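One contact in two related proteins. Structure 1 is 2-oxo-1,2-dihydroquinoline 8-monooxygenase, oxygenase component from Pseudomonas putida, which probably hydroxylates 2-oxo-1,2-dihydroquinoline at carbon 8, as a Rieske-type monooxygenase with a [2Fe-2S] cluster and a mononuclear iron: PDB 1Z02 (chain A, 1.80 Å), residues C84-V89 and H108-D113. Structure 2 is terminal oxygenase component of carbazole 1,9a-dioxygenase from Sphingomonas: PDB 3GKQ (chain B, 2.10 Å), residues C72-V77 and H96-R101. One frame, after least-squares fit of the local backbone (RMSD 0.34 Å); residues are numbered along the deposited sequences.

Structure 1 (1Z02); sequences CLHRGV and HGFTFD. With FES (Fe2/s2 (inorganic) cluster), chain C.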
loop_
_atom_site.group_PDB
_atom_site.type_symbol
_atom_site.label_atom_id
_atom_site.label_comp_id
_atom_site.label_asym_id
_atom_site.label_seq_id
_atom_site.Cartn_x
_atom_site.Cartn_y
_atom_site.Cartn_z
ATOM N N CYS A 84 14.743 20.662 -3.905
ATOM C CA CYS A 84 14.792 22.115 -3.933
ATOM C C CYS A 84 14.493 22.635 -2.533
ATOM O O CYS A 84 13.573 22.135 -1.881
ATOM C CB CYS A 84 13.758 22.656 -4.917
ATOM S SG CYS A 84 13.810 24.460 -5.057
ATOM N N LEU A 85 15.272 23.632 -2.093
ATOM C CA LEU A 85 15.137 24.257 -0.769
ATOM C C LEU A 85 13.856 25.028 -0.632
ATOM O O LEU A 85 13.386 25.261 0.479
ATOM C CB LEU A 85 16.212 25.306 -0.513
ATOM C CG LEU A 85 17.640 25.149 -0.946
ATOM C CD1 LEU A 85 18.471 26.364 -0.569
ATOM C CD2 LEU A 85 18.132 23.921 -0.313
ATOM N N HIS A 86 13.333 25.499 -1.756
ATOM C CA HIS A 86 12.118 26.275 -1.702
ATOM C C HIS A 86 10.963 25.437 -1.190
ATOM O O HIS A 86 10.571 25.569 -0.031
ATOM C CB HIS A 86 11.753 26.851 -3.071
ATOM C CG HIS A 86 10.641 27.851 -3.009
ATOM N ND1 HIS A 86 9.776 28.082 -4.062
ATOM C CD2 HIS A 86 10.238 28.678 -2.015
ATOM C CE1 HIS A 86 8.896 28.999 -3.717
ATOM N NE2 HIS A 86 9.153 29.380 -2.476
ATOM N N ARG A 87 10.425 24.573 -2.048
ATOM C CA ARG A 87 9.295 23.743 -1.657
ATOM C C ARG A 87 9.444 22.234 -1.863
ATOM O O ARG A 87 8.466 21.529 -2.104
ATOM C CB ARG A 87 8.023 24.277 -2.321
ATOM C CG ARG A 87 7.815 25.753 -2.005
ATOM C CD ARG A 87 6.421 26.241 -2.315
ATOM N NE ARG A 87 5.428 25.588 -1.469
ATOM C CZ ARG A 87 4.175 26.002 -1.333
ATOM N NH1 ARG A 87 3.345 25.337 -0.544
ATOM N NH2 ARG A 87 3.756 27.081 -1.977
ATOM N N GLY A 88 10.685 21.760 -1.765
ATOM C CA GLY A 88 10.985 20.334 -1.825
ATOM C C GLY A 88 10.789 19.487 -3.061
ATOM O O GLY A 88 10.756 18.255 -2.968
ATOM N N VAL A 89 10.645 20.141 -4.205
ATOM C CA VAL A 89 10.482 19.461 -5.473
ATOM C C VAL A 89 11.793 18.791 -5.856
ATOM O O VAL A 89 12.880 19.301 -5.560
ATOM C CB VAL A 89 10.103 20.469 -6.577
ATOM C CG1 VAL A 89 10.210 19.835 -7.934
ATOM C CG2 VAL A 89 8.696 20.976 -6.350
ATOM N N HIS A 108 9.901 27.191 -9.588
ATOM C CA HIS A 108 10.062 28.643 -9.520
ATOM C C HIS A 108 11.452 29.129 -9.913
ATOM O O HIS A 108 11.734 30.323 -9.850
ATOM C CB HIS A 108 9.743 29.157 -8.118
ATOM C CG HIS A 108 8.367 28.816 -7.645
ATOM N ND1 HIS A 108 8.098 27.715 -6.858
ATOM C CD2 HIS A 108 7.178 29.424 -7.855
ATOM C CE1 HIS A 108 6.803 27.662 -6.606
ATOM N NE2 HIS A 108 6.222 28.688 -7.201
ATOM N N GLY A 109 12.334 28.212 -10.283
ATOM C CA GLY A 109 13.653 28.628 -10.712
ATOM C C GLY A 109 14.777 28.801 -9.713
ATOM O O GLY A 109 15.773 29.461 -10.040
ATOM N N PHE A 110 14.629 28.253 -8.508
ATOM C CA PHE A 110 15.708 28.337 -7.532
ATOM C C PHE A 110 16.861 27.683 -8.284
ATOM O O PHE A 110 16.705 26.600 -8.845
ATOM C CB PHE A 110 15.370 27.541 -6.270
ATOM C CG PHE A 110 14.780 28.377 -5.155
ATOM C CD1 PHE A 110 13.715 29.247 -5.399
ATOM C CD2 PHE A 110 15.286 28.276 -3.854
ATOM C CE1 PHE A 110 13.158 30.014 -4.357
ATOM C CE2 PHE A 110 14.746 29.027 -2.808
ATOM C CZ PHE A 110 13.677 29.901 -3.055
ATOM N N THR A 111 18.009 28.348 -8.321
ATOM C CA THR A 111 19.147 27.823 -9.069
ATOM C C THR A 111 20.362 27.553 -8.198
ATOM O O THR A 111 20.741 28.377 -7.357
ATOM C CB THR A 111 19.522 28.793 -10.206
ATOM O OG1 THR A 111 18.358 29.071 -10.997
ATOM C CG2 THR A 111 20.578 28.183 -11.091
ATOM N N PHE A 112 20.981 26.395 -8.409
ATOM C CA PHE A 112 22.126 26.007 -7.598
ATOM C C PHE A 112 23.402 25.760 -8.387
ATOM O O PHE A 112 23.367 25.296 -9.530
ATOM C CB PHE A 112 21.780 24.760 -6.774
ATOM C CG PHE A 112 20.460 24.860 -6.075
ATOM C CD1 PHE A 112 19.300 24.423 -6.696
ATOM C CD2 PHE A 112 20.368 25.445 -4.820
ATOM C CE1 PHE A 112 18.059 24.571 -6.079
ATOM C CE2 PHE A 112 19.136 25.599 -4.194
ATOM C CZ PHE A 112 17.977 25.162 -4.824
ATOM N N ASP A 113 24.528 26.083 -7.759
ATOM C CA ASP A 113 25.835 25.897 -8.370
ATOM C C ASP A 113 26.208 24.420 -8.281
ATOM O O ASP A 113 26.186 23.834 -7.203
ATOM C CB ASP A 113 26.872 26.741 -7.642
ATOM C CG ASP A 113 28.218 26.673 -8.300
ATOM O OD1 ASP A 113 28.317 26.892 -9.485
ATOM O OD2 ASP A 113 29.211 26.395 -7.660
HETATM FE FE1 FES C . 10.045 26.662 -5.944
HETATM FE FE2 FES C . 11.824 24.776 -6.439
HETATM S S1 FES C . 11.941 26.863 -6.992
HETATM S S2 FES C . 9.879 24.464 -5.449
#
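His86 and Phe110 bring the backbones together, their CA atoms 7.2 Å apart: residues 84-89 form a loop after strand 76-81, and 108-113 lead into strand 110-113, the middle strand of an antiparallel sheet. Both hold the [2Fe-2S] cluster of the Rieske domain. ND1 of His86 and ND1 of His108 bind one iron, the edge of the His86 ring turned toward the face of His108; SG of Cys84 binds the other with Cys105. NE2 of His86 and NE2 of His108 are hydrogen-bonded across a subunit interface to Asp391 and Asp218 of the second subunit. The Phe110 and His86 rings lie near parallel, planes at 9°, and CB of His86 makes a CH-pi contact 3.5 Å from the Phe110 centroid. With CG anti to the backbone N (chi1 -170°), the His86 imidazole lies along the Phe110 ring with ND1 toward the iron. SG of Cys84 accepts a hydrogen bond from N of His86 (3.5 Å) and faces the edge of Phe112. CD1 of Leu85 lies 3.8 Å from CE2 of Phe112.

Comparison
Phe110(A) is exchanged for Trp98(B), with CB in the same place. The two rings share much of their ground: CE1 of Phe110(A) and NE1 of Trp98(B) are 0.6 Å apart after superposition, and CZ of Phe110(A) and CZ2 of Trp98(B) 0.8 Å apart. CH2 of Trp98(B), which has no counterpart in Phe110(A), lies 4.0 Å from CB of His74(B), so the larger ring extends the aromatic surface beside the histidine. The touch on CB of His86(A) and His74(B) is kept, as is that on the cysteine.

At Phe112(A) against Tyr100(B), CZ and CE2 of the two rings each fall 0.1 Å apart after superposition. OH of Tyr100(B) has no counterpart in Phe112(A). It accepts a hydrogen bond from N of Leu73(B) at 3.1 Å; Phe112(A) has no polar atom to make it. This adds a polar tie between strand and cluster-binding loop, which may steady the loop. Both rings touch the cysteine and the leucine.

Asp113(A) against Arg101(B) exchanges an acidic for a basic side chain, away from the other segment and the cluster. Val89(A) is modelled with chi1 168° against -58° in Val77(B): the models differ, and the place held by CG1 of Val89(A) is left in Val77(B), while contacts with the cysteine and arginine persist.

The side chains of Cys84(A), His86(A) and His108(A) keep their places in Cys72(B), His74(B) and His96(B), round a cluster bound in both.

Structure 2 (3GKQ); sequences CLHRGV and HGWTYR. With FES (Fe2/s2 (inorganic) cluster), chain D.
His74 and Trp98 mark the closest approach of the two backbones, with their CA atoms 7.7 Å apart. ND1 of His74 and ND1 of His96 bind one iron of the cluster, the edge of the His74 ring turned toward the face of His96; SG of Cys72 binds the other with Cys93. Beyond the cluster, NE2 of His74 and NE2 of His96 are hydrogen-bonded to Asp360 and Asp183 of the second subunit. The Trp98 and His74 rings lie near parallel, planes at 11°, and CB of His74 makes a CH-pi contact 3.7 Å from the centroid of the six-membered ring of Trp98. CG of His74 stands anti to the backbone N (chi1 -173°), which lays the imidazole along the Trp98 ring with ND1 toward the iron. SG of Cys72 accepts a hydrogen bond from N of His74 (3.6 Å) and faces the edge of Tyr100. CD1 of Leu73 lies 4.0 Å from CE2 of Tyr100. The hydroxyl OH of Tyr100 takes a hydrogen bond from N of Leu73, 3.1 Å long with an N-H...O angle of 154°, joining the strand to the loop.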
loop_
_atom_site.group_PDB
_atom_site.type_symbol
_atom_site.label_atom_id
_atom_site.label_comp_id
_atom_site.label_asym_id
_atom_site.label_seq_id
_atom_site.Cartn_x
_atom_site.Cartn_y
_atom_site.Cartn_z
ATOM N N CYS B 72 14.803 20.553 -4.046
ATOM C CA CYS B 72 14.846 22.008 -3.968
ATOM C C CYS B 72 14.542 22.474 -2.541
ATOM O O CYS B 72 13.672 21.926 -1.865
ATOM C CB CYS B 72 13.830 22.613 -4.949
ATOM S SG CYS B 72 13.879 24.426 -5.120
ATOM N N LEU B 73 15.268 23.490 -2.096
ATOM C CA LEU B 73 15.094 24.041 -0.759
ATOM C C LEU B 73 13.794 24.813 -0.593
ATOM O O LEU B 73 13.325 25.011 0.528
ATOM C CB LEU B 73 16.261 24.972 -0.430
ATOM C CG LEU B 73 17.654 24.350 -0.414
ATOM C CD1 LEU B 73 18.690 25.439 -0.148
ATOM C CD2 LEU B 73 17.711 23.266 0.658
ATOM N N HIS B 74 13.218 25.246 -1.710
ATOM C CA HIS B 74 11.991 26.036 -1.694
ATOM C C HIS B 74 10.739 25.273 -1.254
ATOM O O HIS B 74 10.265 25.445 -0.132
ATOM C CB HIS B 74 11.753 26.652 -3.078
ATOM C CG HIS B 74 10.615 27.622 -3.121
ATOM N ND1 HIS B 74 9.898 27.877 -4.273
ATOM C CD2 HIS B 74 10.059 28.390 -2.155
ATOM C CE1 HIS B 74 8.945 28.753 -4.009
ATOM N NE2 HIS B 74 9.020 29.081 -2.731
ATOM N N ARG B 75 10.195 24.446 -2.141
ATOM C CA ARG B 75 8.992 23.683 -1.819
ATOM C C ARG B 75 9.260 22.182 -1.764
ATOM O O ARG B 75 8.336 21.367 -1.784
ATOM C CB ARG B 75 7.886 23.996 -2.835
ATOM C CG ARG B 75 7.537 25.486 -2.949
ATOM C CD ARG B 75 7.176 26.090 -1.592
ATOM N NE ARG B 75 6.091 25.361 -0.942
ATOM C CZ ARG B 75 4.800 25.559 -1.182
ATOM N NH1 ARG B 75 4.415 26.479 -2.059
ATOM N NH2 ARG B 75 3.889 24.822 -0.555
ATOM N N GLY B 76 10.539 21.830 -1.716
ATOM C CA GLY B 76 10.934 20.438 -1.610
ATOM C C GLY B 76 10.702 19.509 -2.784
ATOM O O GLY B 76 10.684 18.296 -2.591
ATOM N N VAL B 77 10.529 20.041 -3.993
ATOM C CA VAL B 77 10.324 19.166 -5.139
ATOM C C VAL B 77 11.632 18.473 -5.495
ATOM O O VAL B 77 12.712 18.895 -5.069
ATOM C CB VAL B 77 9.828 19.935 -6.388
ATOM C CG1 VAL B 77 8.531 20.667 -6.065
ATOM C CG2 VAL B 77 10.911 20.904 -6.883
ATOM N N HIS B 96 10.159 27.171 -9.600
ATOM C CA HIS B 96 10.278 28.625 -9.464
ATOM C C HIS B 96 11.676 29.138 -9.810
ATOM O O HIS B 96 12.061 30.235 -9.403
ATOM C CB HIS B 96 9.922 29.085 -8.045
ATOM C CG HIS B 96 8.628 28.535 -7.531
ATOM N ND1 HIS B 96 8.550 27.343 -6.840
ATOM C CD2 HIS B 96 7.363 29.012 -7.608
ATOM C CE1 HIS B 96 7.290 27.111 -6.513
ATOM N NE2 HIS B 96 6.550 28.106 -6.967
ATOM N N GLY B 97 12.436 28.326 -10.536
ATOM C CA GLY B 97 13.760 28.723 -10.969
ATOM C C GLY B 97 14.859 29.006 -9.961
ATOM O O GLY B 97 15.798 29.736 -10.291
ATOM N N TRP B 98 14.766 28.478 -8.742
ATOM C CA TRP B 98 15.857 28.702 -7.794
ATOM C C TRP B 98 17.041 28.020 -8.470
ATOM O O TRP B 98 16.933 26.878 -8.920
ATOM C CB TRP B 98 15.554 28.072 -6.433
ATOM C CG TRP B 98 14.637 28.915 -5.574
ATOM C CD1 TRP B 98 13.593 29.700 -5.999
ATOM C CD2 TRP B 98 14.633 28.989 -4.144
ATOM N NE1 TRP B 98 12.940 30.249 -4.919
ATOM C CE2 TRP B 98 13.557 29.827 -3.770
ATOM C CE3 TRP B 98 15.431 28.420 -3.140
ATOM C CZ2 TRP B 98 13.260 30.111 -2.433
ATOM C CZ3 TRP B 98 15.133 28.704 -1.812
ATOM C CH2 TRP B 98 14.058 29.541 -1.470
ATOM N N THR B 99 18.162 28.728 -8.551
ATOM C CA THR B 99 19.341 28.224 -9.251
ATOM C C THR B 99 20.541 27.945 -8.357
ATOM O O THR B 99 20.987 28.815 -7.611
ATOM C CB THR B 99 19.723 29.224 -10.367
ATOM O OG1 THR B 99 18.590 29.405 -11.228
ATOM C CG2 THR B 99 20.903 28.720 -11.186
ATOM N N TYR B 100 21.060 26.722 -8.455
ATOM C CA TYR B 100 22.186 26.277 -7.638
ATOM C C TYR B 100 23.401 25.843 -8.452
ATOM O O TYR B 100 23.261 25.299 -9.544
ATOM C CB TYR B 100 21.771 25.080 -6.767
ATOM C CG TYR B 100 20.411 25.183 -6.096
ATOM C CD1 TYR B 100 19.242 24.867 -6.788
ATOM C CD2 TYR B 100 20.304 25.559 -4.759
ATOM C CE1 TYR B 100 17.993 24.917 -6.152
ATOM C CE2 TYR B 100 19.068 25.614 -4.119
ATOM C CZ TYR B 100 17.920 25.291 -4.815
ATOM O OH TYR B 100 16.705 25.336 -4.168
ATOM N N ARG B 101 24.592 26.059 -7.899
ATOM C CA ARG B 101 25.824 25.639 -8.561
ATOM C C ARG B 101 26.093 24.177 -8.217
ATOM O O ARG B 101 25.897 23.755 -7.069
ATOM C CB ARG B 101 27.017 26.476 -8.088
ATOM C CG ARG B 101 27.081 27.906 -8.633
ATOM C CD ARG B 101 28.362 28.587 -8.159
ATOM N NE ARG B 101 29.562 27.884 -8.612
ATOM C CZ ARG B 101 30.150 28.074 -9.792
ATOM N NH1 ARG B 101 29.661 28.954 -10.655
ATOM N NH2 ARG B 101 31.230 27.375 -10.116
HETATM FE FE1 FES D . 12.141 24.689 -6.546
HETATM FE FE2 FES D . 10.253 26.627 -5.971
HETATM S S1 FES D . 12.163 26.949 -7.048
HETATM S S2 FES D . 10.186 24.352 -5.538
#